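Local coordinates for protein YcaO (Methanopyrus kandleri, PDB 6CIB) that binds ADP and magnesium as a YcaO-family enzyme and probably uses ATP to activate a peptide backbone amide for thioamidation, at residues I4-E9 with R68-V73; R21-R26 with A75-V80; V47-R52 with R261-P266. All blocks are in the same frame, centred on the assembly; numbering follows the deposited sequence.

Contact 1 (I4-E9 with R68-V73). With ADP (adenosine-5'-diphosphate), chain G; OXM (oxamic acid), chain I.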
loop_
_atom_site.group_PDB
_atom_site.type_symbol
_atom_site.label_atom_id
_atom_site.label_comp_id
_atom_site.label_asym_id
_atom_site.label_seq_id
_atom_site.Cartn_x
_atom_site.Cartn_y
_atom_site.Cartn_z
ATOM N N ILE A 4 3.210 13.631 15.552
ATOM C CA ILE A 4 3.753 12.387 15.027
ATOM C C ILE A 4 4.896 12.052 15.972
ATOM O O ILE A 4 5.903 12.762 16.005
ATOM C CB ILE A 4 4.249 12.546 13.562
ATOM C CG1 ILE A 4 3.086 12.927 12.636
ATOM C CG2 ILE A 4 4.930 11.269 13.068
ATOM C CD1 ILE A 4 3.499 13.690 11.388
ATOM N N VAL A 5 4.715 10.998 16.763
ATOM C CA VAL A 5 5.725 10.571 17.741
ATOM C C VAL A 5 6.565 9.417 17.188
ATOM O O VAL A 5 7.554 9.016 17.786
ATOM C CB VAL A 5 5.104 10.192 19.117
ATOM C CG1 VAL A 5 4.323 11.364 19.712
ATOM C CG2 VAL A 5 4.222 8.947 19.016
ATOM N N TYR A 6 6.153 8.889 16.038
ATOM C CA TYR A 6 6.808 7.729 15.435
ATOM C C TYR A 6 6.769 7.829 13.922
ATOM O O TYR A 6 5.702 8.022 13.323
ATOM C CB TYR A 6 6.155 6.435 15.945
ATOM C CG TYR A 6 6.850 5.165 15.525
ATOM C CD1 TYR A 6 7.938 4.663 16.240
ATOM C CD2 TYR A 6 6.406 4.451 14.404
ATOM C CE1 TYR A 6 8.567 3.483 15.849
ATOM C CE2 TYR A 6 7.020 3.275 14.009
ATOM C CZ TYR A 6 8.095 2.795 14.733
ATOM O OH TYR A 6 8.691 1.627 14.326
ATOM N N ASP A 7 7.940 7.716 13.301
ATOM C CA ASP A 7 8.034 7.848 11.849
ATOM C C ASP A 7 9.073 6.925 11.218
ATOM O O ASP A 7 9.861 7.346 10.374
ATOM C CB ASP A 7 8.225 9.322 11.440
ATOM C CG ASP A 7 9.583 9.888 11.841
ATOM O OD1 ASP A 7 10.279 9.321 12.719
ATOM O OD2 ASP A 7 9.955 10.916 11.245
ATOM N N VAL A 8 9.049 5.654 11.615
ATOM C CA VAL A 8 9.955 4.655 11.062
ATOM C C VAL A 8 9.286 4.014 9.814
ATOM O O VAL A 8 9.594 4.408 8.681
ATOM C CB VAL A 8 10.429 3.654 12.152
ATOM C CG1 VAL A 8 11.434 2.657 11.600
ATOM C CG2 VAL A 8 11.052 4.402 13.331
ATOM N N GLU A 9 8.347 3.089 10.024
ATOM C CA GLU A 9 7.619 2.425 8.933
ATOM C C GLU A 9 6.470 3.259 8.378
ATOM O O GLU A 9 6.053 3.045 7.246
ATOM C CB GLU A 9 7.055 1.069 9.388
ATOM C CG GLU A 9 8.100 0.027 9.734
ATOM C CD GLU A 9 8.628 0.156 11.147
ATOM O OE1 GLU A 9 8.194 1.065 11.893
ATOM O OE2 GLU A 9 9.481 -0.666 11.517
ATOM N N ARG A 68 9.965 -6.559 16.295
ATOM C CA ARG A 68 8.968 -7.623 16.450
ATOM C C ARG A 68 7.632 -7.025 16.869
ATOM O O ARG A 68 6.574 -7.485 16.423
ATOM C CB ARG A 68 9.455 -8.679 17.460
ATOM C CG ARG A 68 8.517 -9.879 17.684
ATOM C CD ARG A 68 8.290 -10.728 16.427
ATOM N NE ARG A 68 9.536 -11.262 15.880
ATOM C CZ ARG A 68 9.661 -11.860 14.695
ATOM N NH1 ARG A 68 8.608 -12.017 13.894
ATOM N NH2 ARG A 68 10.856 -12.298 14.306
ATOM N N ILE A 69 7.688 -5.994 17.718
ATOM C CA ILE A 69 6.489 -5.269 18.132
ATOM C C ILE A 69 5.770 -4.683 16.904
ATOM O O ILE A 69 4.571 -4.938 16.714
ATOM C CB ILE A 69 6.768 -4.189 19.228
ATOM C CG1 ILE A 69 7.016 -4.846 20.600
ATOM C CG2 ILE A 69 5.576 -3.242 19.355
ATOM C CD1 ILE A 69 7.592 -3.913 21.672
ATOM N N GLN A 70 6.490 -3.937 16.064
ATOM C CA GLN A 70 5.862 -3.313 14.876
ATOM C C GLN A 70 5.314 -4.351 13.890
ATOM O O GLN A 70 4.243 -4.156 13.326
ATOM C CB GLN A 70 6.803 -2.317 14.165
ATOM C CG GLN A 70 6.264 -1.697 12.857
ATOM C CD GLN A 70 4.914 -0.981 12.991
ATOM O OE1 GLN A 70 4.495 -0.591 14.085
ATOM N NE2 GLN A 70 4.229 -0.797 11.855
ATOM N N ALA A 71 6.044 -5.452 13.709
ATOM C CA ALA A 71 5.577 -6.544 12.857
ATOM C C ALA A 71 4.260 -7.132 13.362
ATOM O O ALA A 71 3.380 -7.470 12.561
ATOM C CB ALA A 71 6.641 -7.624 12.740
ATOM N N ARG A 72 4.129 -7.238 14.686
ATOM C CA ARG A 72 2.931 -7.788 15.318
ATOM C C ARG A 72 1.743 -6.816 15.264
ATOM O O ARG A 72 0.602 -7.243 15.112
ATOM C CB ARG A 72 3.233 -8.289 16.744
ATOM C CG ARG A 72 4.004 -9.599 16.703
ATOM C CD ARG A 72 4.367 -10.190 18.050
ATOM N NE ARG A 72 5.039 -11.468 17.839
ATOM C CZ ARG A 72 5.843 -12.078 18.710
ATOM N NH1 ARG A 72 6.114 -11.541 19.892
ATOM N NH2 ARG A 72 6.390 -13.241 18.382
ATOM N N VAL A 73 2.025 -5.521 15.373
ATOM C CA VAL A 73 1.026 -4.467 15.146
ATOM C C VAL A 73 0.572 -4.481 13.682
ATOM O O VAL A 73 -0.628 -4.500 13.400
ATOM C CB VAL A 73 1.566 -3.067 15.528
ATOM C CG1 VAL A 73 0.587 -1.970 15.109
ATOM C CG2 VAL A 73 1.836 -2.983 17.027
HETATM P PB ADP G . 1.209 -1.550 4.403
HETATM O O1B ADP G . 0.115 -0.556 4.730
HETATM O O2B ADP G . 2.145 -1.112 3.295
HETATM O O3B ADP G . 0.757 -2.987 4.285
HETATM P PA ADP G . 2.164 -2.200 7.066
HETATM O O1A ADP G . 3.109 -1.397 7.919
HETATM O O2A ADP G . 2.508 -3.650 6.855
HETATM O O3A ADP G . 2.194 -1.425 5.672
HETATM O "O5'" ADP G . 0.689 -2.048 7.684
HETATM C "C5'" ADP G . -0.405 -2.971 7.532
HETATM C "C4'" ADP G . -1.685 -2.337 8.108
HETATM O "O4'" ADP G . -1.495 -2.024 9.497
HETATM C "C3'" ADP G . -2.056 -1.002 7.455
HETATM O "O3'" ADP G . -3.484 -0.815 7.503
HETATM C "C2'" ADP G . -1.388 0.028 8.347
HETATM O "O2'" ADP G . -1.992 1.315 8.247
HETATM C "C1'" ADP G . -1.549 -0.604 9.726
HETATM N N9 ADP G . -0.473 -0.236 10.672
HETATM C C8 ADP G . 0.831 -0.538 10.529
HETATM N N7 ADP G . 1.555 -0.055 11.565
HETATM C C5 ADP G . 0.707 0.547 12.406
HETATM C C6 ADP G . 0.830 1.256 13.701
HETATM N N6 ADP G . 2.040 1.394 14.294
HETATM N N1 ADP G . -0.304 1.754 14.252
HETATM C C2 ADP G . -1.518 1.619 13.665
HETATM N N3 ADP G . -1.699 0.978 12.487
HETATM C C4 ADP G . -0.638 0.428 11.821
HETATM C C1 OXM I . 13.664 -12.072 18.363
HETATM N N1 OXM I . 14.608 -12.981 18.143
HETATM O O1 OXM I . 13.572 -11.468 19.433
HETATM C C2 OXM I . 12.712 -11.793 17.287
HETATM O O2 OXM I . 11.643 -11.203 17.558
HETATM O O3 OXM I . 12.994 -12.154 16.120
#
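Q70 meets E9 through a bend in each side chain: the glutamine carries CG anti to its own N (chi1 176°) and then turns at CG, while E9 sets CG beside its backbone nitrogen and bends at chi2 to 84°. The two chains run past one another in opposite directions, and Q70 CG comes to lie against the carboxylate, 3.5 Å from E9 CD. The carboxylate and amide planes are 25° apart, yet no hydrogen bond joins them; the touching atom of Q70 is a methylene, and the amide is turned to the nucleotide instead. There it reads the adenine as a pair of bonds: Q70 NE2 donates to N7 of ADP at 2.8 Å, and Q70 OE1 accepts from N6 of ADP at 3.2 Å, the second bond noticeably more bent. Together the two bonds fix which way round the amide sits and recognise the N6/N7 edge of the base. This is the adenine end of the nucleotide pocket of the YcaO fold, lined by the start of helix 68-85, from which V73 also places CG1 3.5 Å from C6 of ADP. E9 is itself held from two directions. The hydroxyl of Y6 donates to the syn lone pair of E9 OE1 over a short 2.5 Å, and the backbone N of T66 bonds to OE2, so both oxygens of this buried carboxylate are engaged. Y6 OH stays 4.4 Å from Q70 CG, a loose approach, and acts mainly through E9. In the backbone, V5 and Y6 both pair with R12, which binds ADP, in a classic beta bulge. On the same helix R68 grips an oxamate carboxylate, with NE 2.7 Å from O2 of OXM and NH2 bonded to O3.

Contact 2 (R21-R26 with A75-V80). With ADP (adenosine-5'-diphosphate), chain G.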
loop_
_atom_site.group_PDB
_atom_site.type_symbol
_atom_site.label_atom_id
_atom_site.label_comp_id
_atom_site.label_asym_id
_atom_site.label_seq_id
_atom_site.Cartn_x
_atom_site.Cartn_y
_atom_site.Cartn_z
ATOM N N ARG A 21 -0.200 -3.084 22.908
ATOM C CA ARG A 21 -0.863 -3.256 24.201
ATOM C C ARG A 21 -2.368 -3.028 24.045
ATOM O O ARG A 21 -3.173 -3.798 24.569
ATOM C CB ARG A 21 -0.235 -2.307 25.237
ATOM C CG ARG A 21 -0.765 -2.422 26.657
ATOM C CD ARG A 21 0.183 -1.804 27.688
ATOM N NE ARG A 21 0.640 -0.464 27.323
ATOM C CZ ARG A 21 1.915 -0.091 27.181
ATOM N NH1 ARG A 21 2.914 -0.939 27.389
ATOM N NH2 ARG A 21 2.190 1.160 26.839
ATOM N N TRP A 22 -2.713 -1.992 23.280
ATOM C CA TRP A 22 -4.083 -1.612 22.941
ATOM C C TRP A 22 -4.803 -2.671 22.077
ATOM O O TRP A 22 -5.957 -3.013 22.357
ATOM C CB TRP A 22 -4.030 -0.238 22.263
ATOM C CG TRP A 22 -5.311 0.343 21.729
ATOM C CD1 TRP A 22 -6.216 1.117 22.410
ATOM C CD2 TRP A 22 -5.788 0.262 20.381
ATOM N NE1 TRP A 22 -7.240 1.498 21.571
ATOM C CE2 TRP A 22 -7.002 0.992 20.321
ATOM C CE3 TRP A 22 -5.314 -0.366 19.216
ATOM C CZ2 TRP A 22 -7.752 1.108 19.143
ATOM C CZ3 TRP A 22 -6.065 -0.251 18.036
ATOM C CH2 TRP A 22 -7.269 0.479 18.016
ATOM N N ILE A 23 -4.121 -3.192 21.048
ATOM C CA ILE A 23 -4.646 -4.294 20.205
ATOM C C ILE A 23 -4.989 -5.517 21.069
ATOM O O ILE A 23 -6.060 -6.118 20.912
ATOM C CB ILE A 23 -3.657 -4.676 19.054
ATOM C CG1 ILE A 23 -3.651 -3.597 17.953
ATOM C CG2 ILE A 23 -3.979 -6.049 18.457
ATOM C CD1 ILE A 23 -2.428 -3.622 17.041
ATOM N N ARG A 24 -4.080 -5.858 21.979
ATOM C CA ARG A 24 -4.237 -7.013 22.859
ATOM C C ARG A 24 -5.373 -6.852 23.868
ATOM O O ARG A 24 -6.160 -7.783 24.072
ATOM C CB ARG A 24 -2.924 -7.329 23.560
ATOM C CG ARG A 24 -2.013 -8.176 22.701
ATOM C CD ARG A 24 -0.577 -8.079 23.150
ATOM N NE ARG A 24 0.284 -8.879 22.284
ATOM C CZ ARG A 24 1.611 -8.926 22.355
ATOM N NH1 ARG A 24 2.275 -8.202 23.253
ATOM N NH2 ARG A 24 2.282 -9.694 21.500
ATOM N N HIS A 25 -5.460 -5.670 24.475
ATOM C CA HIS A 25 -6.516 -5.357 25.439
ATOM C C HIS A 25 -7.903 -5.452 24.799
ATOM O O HIS A 25 -8.830 -6.018 25.395
ATOM C CB HIS A 25 -6.302 -3.966 26.038
ATOM C CG HIS A 25 -7.403 -3.530 26.953
ATOM N ND1 HIS A 25 -8.322 -2.566 26.602
ATOM C CD2 HIS A 25 -7.749 -3.949 28.194
ATOM C CE1 HIS A 25 -9.180 -2.396 27.594
ATOM N NE2 HIS A 25 -8.853 -3.224 28.572
ATOM N N ARG A 26 -8.016 -4.918 23.582
ATOM C CA ARG A 26 -9.267 -4.873 22.830
ATOM C C ARG A 26 -9.603 -6.189 22.120
ATOM O O ARG A 26 -10.668 -6.306 21.500
ATOM C CB ARG A 26 -9.200 -3.758 21.796
ATOM C CG ARG A 26 -9.489 -2.372 22.329
ATOM C CD ARG A 26 -9.356 -1.396 21.183
ATOM N NE ARG A 26 -9.936 -0.086 21.462
ATOM C CZ ARG A 26 -11.129 0.319 21.035
ATOM N NH1 ARG A 26 -11.902 -0.485 20.305
ATOM N NH2 ARG A 26 -11.551 1.540 21.346
ATOM N N ALA A 75 0.745 -6.901 11.420
ATOM C CA ALA A 75 -0.043 -8.104 11.123
ATOM C C ALA A 75 -1.473 -8.000 11.659
ATOM O O ALA A 75 -2.420 -8.322 10.939
ATOM C CB ALA A 75 0.641 -9.365 11.638
ATOM N N ALA A 76 -1.618 -7.540 12.904
ATOM C CA ALA A 76 -2.929 -7.348 13.527
ATOM C C ALA A 76 -3.827 -6.366 12.759
ATOM O O ALA A 76 -4.994 -6.667 12.487
ATOM C CB ALA A 76 -2.775 -6.905 14.979
HETATM N N MSE A 77 -3.277 -5.205 12.412
HETATM C CA MSE A 77 -4.047 -4.148 11.761
HETATM C C MSE A 77 -4.378 -4.483 10.321
HETATM O O MSE A 77 -5.410 -4.053 9.811
HETATM C CB MSE A 77 -3.330 -2.811 11.941
HETATM C CG MSE A 77 -3.178 -2.403 13.409
HETATM SE SE MSE A 77 -4.945 -1.997 14.195
HETATM C CE MSE A 77 -4.948 -0.121 13.581
ATOM N N GLU A 78 -3.522 -5.280 9.676
ATOM C CA GLU A 78 -3.798 -5.865 8.364
ATOM C C GLU A 78 -5.064 -6.728 8.421
ATOM O O GLU A 78 -5.952 -6.590 7.571
ATOM C CB GLU A 78 -2.592 -6.688 7.892
ATOM C CG GLU A 78 -2.755 -7.415 6.560
ATOM C CD GLU A 78 -2.485 -6.544 5.349
ATOM O OE1 GLU A 78 -1.517 -5.752 5.369
ATOM O OE2 GLU A 78 -3.234 -6.671 4.359
ATOM N N CYS A 79 -5.144 -7.609 9.423
ATOM C CA CYS A 79 -6.354 -8.402 9.664
ATOM C C CYS A 79 -7.589 -7.531 9.897
ATOM O O CYS A 79 -8.657 -7.834 9.369
ATOM C CB CYS A 79 -6.145 -9.376 10.827
ATOM S SG CYS A 79 -4.905 -10.618 10.454
ATOM N N VAL A 80 -7.422 -6.441 10.649
ATOM C CA VAL A 80 -8.525 -5.533 10.996
ATOM C C VAL A 80 -9.076 -4.817 9.751
ATOM O O VAL A 80 -10.292 -4.818 9.534
ATOM C CB VAL A 80 -8.137 -4.523 12.114
ATOM C CG1 VAL A 80 -9.178 -3.415 12.250
ATOM C CG2 VAL A 80 -7.999 -5.227 13.460
HETATM P PB ADP G . 1.209 -1.550 4.403
HETATM O O1B ADP G . 0.115 -0.556 4.730
HETATM O O2B ADP G . 2.145 -1.112 3.295
HETATM O O3B ADP G . 0.757 -2.987 4.285
HETATM P PA ADP G . 2.164 -2.200 7.066
HETATM O O1A ADP G . 3.109 -1.397 7.919
HETATM O O2A ADP G . 2.508 -3.650 6.855
HETATM O O3A ADP G . 2.194 -1.425 5.672
HETATM O "O5'" ADP G . 0.689 -2.048 7.684
HETATM C "C5'" ADP G . -0.405 -2.971 7.532
HETATM C "C4'" ADP G . -1.685 -2.337 8.108
HETATM O "O4'" ADP G . -1.495 -2.024 9.497
HETATM C "C3'" ADP G . -2.056 -1.002 7.455
HETATM O "O3'" ADP G . -3.484 -0.815 7.503
HETATM C "C2'" ADP G . -1.388 0.028 8.347
HETATM O "O2'" ADP G . -1.992 1.315 8.247
HETATM C "C1'" ADP G . -1.549 -0.604 9.726
HETATM N N9 ADP G . -0.473 -0.236 10.672
HETATM C C8 ADP G . 0.831 -0.538 10.529
HETATM N N7 ADP G . 1.555 -0.055 11.565
HETATM C C5 ADP G . 0.707 0.547 12.406
HETATM C C6 ADP G . 0.830 1.256 13.701
HETATM N N6 ADP G . 2.040 1.394 14.294
HETATM N N1 ADP G . -0.304 1.754 14.252
HETATM C C2 ADP G . -1.518 1.619 13.665
HETATM N N3 ADP G . -1.699 0.978 12.487
HETATM C C4 ADP G . -0.638 0.428 11.821
#
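M77, present as selenomethionine, reaches from helix 68-85 between the nucleotide and I23 of helix 16-25. Its CB lies 3.2 Å from the ribose O4' of ADP. The next atom, CG, stands beside the backbone nitrogen (chi1 -61°) and is shared, 3.8 Å from N3 of ADP and 3.9 Å from I23 CD1. Further bends at chi2 and chi3 fold the chain back: SE comes 4.1 Å from I23 CD1 and, more loosely, 4.4 Å from W22 CZ3 at the edge of the indole, near its plane, while CE returns to the adenine, 3.6 Å from N3 of ADP. One side chain therefore lines ribose and base along its length and reaches both I23 and W22. A76 CB is met by both CG2 and CD1 of I23, CG2 at 3.8 Å. L28 of the following short helix covers W22 and I23, and R152 makes a cation-pi contact with the indole. The axes of the segments 21-25 and 75-80 come within 11.3 Å at a crossing angle of 51°, an oblique helix pair in which M77 forms an apolar wall of the ADP pocket, with I23 and W22 packed behind it as a second shell.

Contact 3 (V47-R52 with R261-P266)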
loop_
_atom_site.group_PDB
_atom_site.type_symbol
_atom_site.label_atom_id
_atom_site.label_comp_id
_atom_site.label_asym_id
_atom_site.label_seq_id
_atom_site.Cartn_x
_atom_site.Cartn_y
_atom_site.Cartn_z
ATOM N N VAL A 47 8.976 -10.831 10.412
ATOM C CA VAL A 47 7.767 -10.942 9.592
ATOM C C VAL A 47 6.741 -11.772 10.376
ATOM O O VAL A 47 7.097 -12.746 11.040
ATOM C CB VAL A 47 8.048 -11.574 8.193
ATOM C CG1 VAL A 47 6.756 -11.709 7.376
ATOM C CG2 VAL A 47 9.066 -10.746 7.415
ATOM N N GLU A 48 5.474 -11.373 10.290
ATOM C CA GLU A 48 4.388 -12.023 11.017
ATOM C C GLU A 48 3.325 -12.523 10.050
ATOM O O GLU A 48 2.943 -11.814 9.113
ATOM C CB GLU A 48 3.775 -11.043 12.015
ATOM C CG GLU A 48 4.667 -10.737 13.211
ATOM C CD GLU A 48 4.764 -11.902 14.188
ATOM O OE1 GLU A 48 3.730 -12.531 14.487
ATOM O OE2 GLU A 48 5.875 -12.180 14.667
ATOM N N ILE A 49 2.860 -13.751 10.258
ATOM C CA ILE A 49 1.828 -14.316 9.369
ATOM C C ILE A 49 0.597 -14.646 10.192
ATOM O O ILE A 49 0.709 -15.186 11.299
ATOM C CB ILE A 49 2.331 -15.541 8.556
ATOM C CG1 ILE A 49 3.447 -15.132 7.590
ATOM C CG2 ILE A 49 1.213 -16.185 7.731
ATOM C CD1 ILE A 49 4.823 -15.481 8.100
ATOM N N ARG A 50 -0.568 -14.301 9.644
ATOM C CA ARG A 50 -1.849 -14.590 10.272
ATOM C C ARG A 50 -2.731 -15.436 9.357
ATOM O O ARG A 50 -2.846 -15.155 8.158
ATOM C CB ARG A 50 -2.558 -13.286 10.657
ATOM C CG ARG A 50 -1.763 -12.383 11.615
ATOM C CD ARG A 50 -1.702 -12.968 13.029
ATOM N NE ARG A 50 -0.874 -12.177 13.946
ATOM C CZ ARG A 50 0.446 -12.312 14.101
ATOM N NH1 ARG A 50 1.118 -13.222 13.401
ATOM N NH2 ARG A 50 1.101 -11.525 14.960
ATOM N N ARG A 51 -3.321 -16.483 9.928
ATOM C CA ARG A 51 -4.400 -17.219 9.285
ATOM C C ARG A 51 -5.711 -16.691 9.871
ATOM O O ARG A 51 -5.914 -16.715 11.091
ATOM C CB ARG A 51 -4.240 -18.729 9.507
ATOM C CG ARG A 51 -5.230 -19.595 8.732
ATOM C CD ARG A 51 -4.821 -21.067 8.712
ATOM N NE ARG A 51 -4.839 -21.692 10.035
ATOM C CZ ARG A 51 -5.893 -22.295 10.587
ATOM N NH1 ARG A 51 -7.049 -22.378 9.942
ATOM N NH2 ARG A 51 -5.795 -22.827 11.802
ATOM N N ARG A 52 -6.570 -16.193 8.985
ATOM C CA ARG A 52 -7.826 -15.527 9.349
ATOM C C ARG A 52 -9.038 -16.233 8.713
ATOM O O ARG A 52 -8.992 -16.597 7.540
ATOM C CB ARG A 52 -7.779 -14.064 8.883
ATOM C CG ARG A 52 -8.855 -13.178 9.481
ATOM C CD ARG A 52 -8.951 -11.815 8.812
ATOM N NE ARG A 52 -10.339 -11.357 8.876
ATOM C CZ ARG A 52 -11.127 -11.152 7.830
ATOM N NH1 ARG A 52 -10.680 -11.311 6.593
ATOM N NH2 ARG A 52 -12.373 -10.764 8.024
ATOM N N ARG A 261 7.077 -20.010 2.576
ATOM C CA ARG A 261 5.940 -20.766 3.104
ATOM C C ARG A 261 4.986 -21.219 1.991
ATOM O O ARG A 261 3.974 -21.873 2.265
ATOM C CB ARG A 261 5.172 -19.936 4.141
ATOM C CG ARG A 261 5.886 -19.817 5.473
ATOM C CD ARG A 261 5.129 -18.935 6.449
ATOM N NE ARG A 261 5.847 -18.912 7.728
ATOM C CZ ARG A 261 5.722 -19.832 8.683
ATOM N NH1 ARG A 261 4.879 -20.854 8.545
ATOM N NH2 ARG A 261 6.446 -19.729 9.784
ATOM N N GLY A 262 5.305 -20.855 0.750
ATOM C CA GLY A 262 4.463 -21.160 -0.414
ATOM C C GLY A 262 3.097 -20.488 -0.407
ATOM O O GLY A 262 2.128 -21.046 -0.925
ATOM N N ILE A 263 3.015 -19.303 0.201
ATOM C CA ILE A 263 1.793 -18.486 0.194
ATOM C C ILE A 263 1.876 -17.532 -1.000
ATOM O O ILE A 263 2.928 -16.931 -1.244
ATOM C CB ILE A 263 1.606 -17.708 1.527
ATOM C CG1 ILE A 263 1.525 -18.672 2.718
ATOM C CG2 ILE A 263 0.360 -16.821 1.481
ATOM C CD1 ILE A 263 1.855 -18.045 4.061
ATOM N N GLU A 264 0.777 -17.406 -1.742
ATOM C CA GLU A 264 0.762 -16.619 -2.986
ATOM C C GLU A 264 -0.239 -15.458 -2.983
ATOM O O GLU A 264 -1.091 -15.365 -2.095
ATOM C CB GLU A 264 0.520 -17.540 -4.191
ATOM C CG GLU A 264 1.647 -18.531 -4.454
ATOM C CD GLU A 264 1.306 -19.537 -5.536
ATOM O OE1 GLU A 264 1.317 -19.160 -6.728
ATOM O OE2 GLU A 264 1.041 -20.712 -5.196
ATOM N N SER A 265 -0.092 -14.571 -3.972
ATOM C CA SER A 265 -1.041 -13.487 -4.276
ATOM C C SER A 265 -0.991 -13.167 -5.784
ATOM O O SER A 265 0.087 -13.271 -6.387
ATOM C CB SER A 265 -0.735 -12.237 -3.443
ATOM O OG SER A 265 0.543 -11.713 -3.754
ATOM N N PRO A 266 -2.145 -12.788 -6.398
ATOM C CA PRO A 266 -2.229 -12.594 -7.866
ATOM C C PRO A 266 -1.347 -11.479 -8.435
ATOM O O PRO A 266 -1.046 -10.509 -7.740
ATOM C CB PRO A 266 -3.710 -12.253 -8.094
ATOM C CG PRO A 266 -4.421 -12.806 -6.904
ATOM C CD PRO A 266 -3.468 -12.596 -5.765
#
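I49 on strand 45-54 uses two branches to meet the loop that follows helix 241-260. Its CD1 lies 3.6 Å from R261 NE and 3.8 Å from R261 CD, approaching the guanidinium obliquely, whereas its CG2 touches I263 CD1 at 4.2 Å. The isoleucine departs from a staggered arrangement at chi2 (101°), and this twist carries CD1 over to the arginine. R261 is extended from CG to NE, so its aliphatic stem crosses the isoleucine while its far end travels on to a salt bridge between NH2 and D40 OD1, on strand 34-42. In the next shell, Y60 of strand 57-64 packs on both I49 and I263, and S257 on the last turns of helix 241-260 touches I49. That helix ends in a Schellman motif at G262, whose positive phi turns the chain between R261 and I263, and both of these start their side chains toward the strand. The strand's other face is held by charge: R50 grips E48 OE1 end-on in a salt bridge, NH1 and NH2 each at 2.9 Å, the oxygen in the guanidinium plane and met on its anti side; NH1 also donates to I49 O from above the carbonyl plane. R50 NE pairs with E29. The result is a three-stranded antiparallel sheet with helix 68-85 against one face and the end of helix 241-260 with its exit loop against the other.

In the fold
Contacts 1 and 2 lie on successive turns of helix 68-85, their centres 13 Å apart, and share one ADP: contact 1 meets the N6/N7 edge of the adenine, contact 2 the N3 side and ribose. They join directly where V73 CG1 packs 3.9 Å from I23 CD1. Contact 3 is further from the nucleotide, the I49 side chain about 12 Å from ADP, but its strand runs against the same helix. A salt bridge of 2.8 Å between R68 NH1 and E48 OE2 ties it to contact 1, and A75 CB lies 3.6 Å from E48 CB between contacts 2 and 3. Along the chain the segments alternate, so N-terminal loop and helix, sheet and helix 68-85 interlock beside the ADP.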